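PDB 6GRE: cysteine-rich repeat secretory protein 2 from Arabidopsis thaliana, which negatively regulates plasmodesmal permeability during salicylic-acid-triggered immune responses, through callose deposition, and is required for systemic acquired resistance. Local coordinates for residues 169-174 and 202-207. Residues are numbered along the deposited sequence; the frame is centred on the assembly and turned at random.
Sequences SGDLST and LSKCYA
K204 and S169 both meet the carboxylate of D171 at its oxygens, and neither lies over a face. NZ of K204 lies 2.8 Å from OD2 of D171, a salt bridge made on the syn side with the nitrogen 20° out of the carboxylate plane. OD1 is met nearly along its C-O axis by the hydroxyl of S169, whose OG donates to it over 2.6 Å. OD2 also accepts from the backbone N of G114, and with both oxygens held the rotation of the carboxylate is probably fixed. NZ also donates to the carbonyls of F112 and V115, so the buried ammonium has three acceptors.

The lysine chain reaches the acid by bending at chi2 (-75°) and again at chi4, and the two side chains cross at about a right angle. On the way its CD passes 3.6 Å from CB of S169, and its CB lies 3.9 Å from CD1 of L172. The main chain adds a hydrogen bond from N of S169 to O of K204 (2.9 Å).

D171 also borders a bound N-acetylglucosamine, its side chain about 4 Å from the sugar. In the second Gnk2-homologous domain, the contact joins the type I turn S169-L172, between strand 162-168 and helix 174-192, to the hairpin turn linking strands 198-202 and 205-211. S169 also packs on I63 and Q65 of strand 60-66, in the first domain's sheet.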
# COMPACT_ATOMS: atom_id res chain seq x y z
N SER A 169 -4.42 4.18 0.37
CA SER A 169 -3.99 4.56 -0.95
C SER A 169 -4.39 6.03 -1.18
O SER A 169 -5.51 6.42 -0.89
CB SER A 169 -4.62 3.62 -1.92
OG SER A 169 -4.08 3.76 -3.22
N GLY A 170 -3.48 6.79 -1.77
CA GLY A 170 -3.57 8.25 -1.87
C GLY A 170 -4.70 8.71 -2.76
O GLY A 170 -5.03 9.90 -2.71
N ASP A 171 -5.29 7.81 -3.55
CA ASP A 171 -6.37 8.17 -4.46
C ASP A 171 -7.74 8.16 -3.78
O ASP A 171 -8.71 8.63 -4.38
CB ASP A 171 -6.42 7.22 -5.65
CG ASP A 171 -6.70 5.80 -5.22
OD1 ASP A 171 -5.82 5.25 -4.47
OD2 ASP A 171 -7.78 5.27 -5.54
N LEU A 172 -7.84 7.62 -2.56
CA LEU A 172 -9.11 7.54 -1.86
C LEU A 172 -9.48 8.92 -1.31
O LEU A 172 -8.61 9.64 -0.85
CB LEU A 172 -9.07 6.56 -0.68
CG LEU A 172 -8.88 5.08 -1.02
CD1 LEU A 172 -9.16 4.23 0.21
CD2 LEU A 172 -9.77 4.67 -2.17
N SER A 173 -10.78 9.18 -1.29
CA SER A 173 -11.29 10.38 -0.63
C SER A 173 -11.15 10.23 0.89
O SER A 173 -10.91 9.14 1.41
CB SER A 173 -12.72 10.63 -0.97
OG SER A 173 -13.55 9.65 -0.37
N THR A 174 -11.38 11.32 1.61
CA THR A 174 -11.38 11.26 3.06
C THR A 174 -12.33 10.19 3.58
O THR A 174 -11.96 9.36 4.46
CB THR A 174 -11.74 12.62 3.69
OG1 THR A 174 -10.80 13.53 3.14
CG2 THR A 174 -11.63 12.61 5.19
N LEU A 202 -5.66 -4.53 3.08
CA LEU A 202 -6.80 -4.56 2.17
C LEU A 202 -6.35 -3.98 0.84
O LEU A 202 -5.28 -3.40 0.70
CB LEU A 202 -7.96 -3.77 2.75
CG LEU A 202 -8.39 -4.15 4.16
CD1 LEU A 202 -9.60 -3.32 4.58
CD2 LEU A 202 -8.67 -5.65 4.30
N SER A 203 -7.20 -4.09 -0.17
CA SER A 203 -6.77 -3.64 -1.45
C SER A 203 -6.31 -2.16 -1.44
O SER A 203 -5.31 -1.82 -2.04
CB SER A 203 -7.86 -3.86 -2.45
OG SER A 203 -7.43 -3.46 -3.73
N LYS A 204 -7.08 -1.27 -0.78
CA LYS A 204 -6.79 0.15 -0.86
C LYS A 204 -6.34 0.74 0.49
O LYS A 204 -6.24 1.94 0.57
CB LYS A 204 -8.01 0.91 -1.41
CG LYS A 204 -8.14 0.85 -2.93
CD LYS A 204 -7.16 1.75 -3.65
CE LYS A 204 -7.22 1.71 -5.16
NZ LYS A 204 -8.32 2.57 -5.66
N CYS A 205 -6.04 -0.08 1.49
CA CYS A 205 -5.51 0.47 2.73
C CYS A 205 -4.91 -0.64 3.57
O CYS A 205 -5.12 -1.84 3.31
CB CYS A 205 -6.56 1.22 3.54
SG CYS A 205 -7.86 0.18 4.23
N TYR A 206 -4.18 -0.25 4.62
CA TYR A 206 -3.64 -1.22 5.55
C TYR A 206 -3.58 -0.65 6.96
O TYR A 206 -3.55 0.57 7.15
CB TYR A 206 -2.26 -1.75 5.14
CG TYR A 206 -1.11 -0.79 5.24
CD1 TYR A 206 -0.53 -0.50 6.46
CD2 TYR A 206 -0.53 -0.21 4.12
CE1 TYR A 206 0.56 0.34 6.58
CE2 TYR A 206 0.58 0.61 4.21
CZ TYR A 206 1.13 0.88 5.45
OH TYR A 206 2.18 1.73 5.57
N ALA A 207 -3.54 -1.55 7.94
CA ALA A 207 -3.31 -1.16 9.32
C ALA A 207 -2.40 -2.23 9.93
O ALA A 207 -2.61 -3.43 9.67
CB ALA A 207 -4.59 -1.05 10.08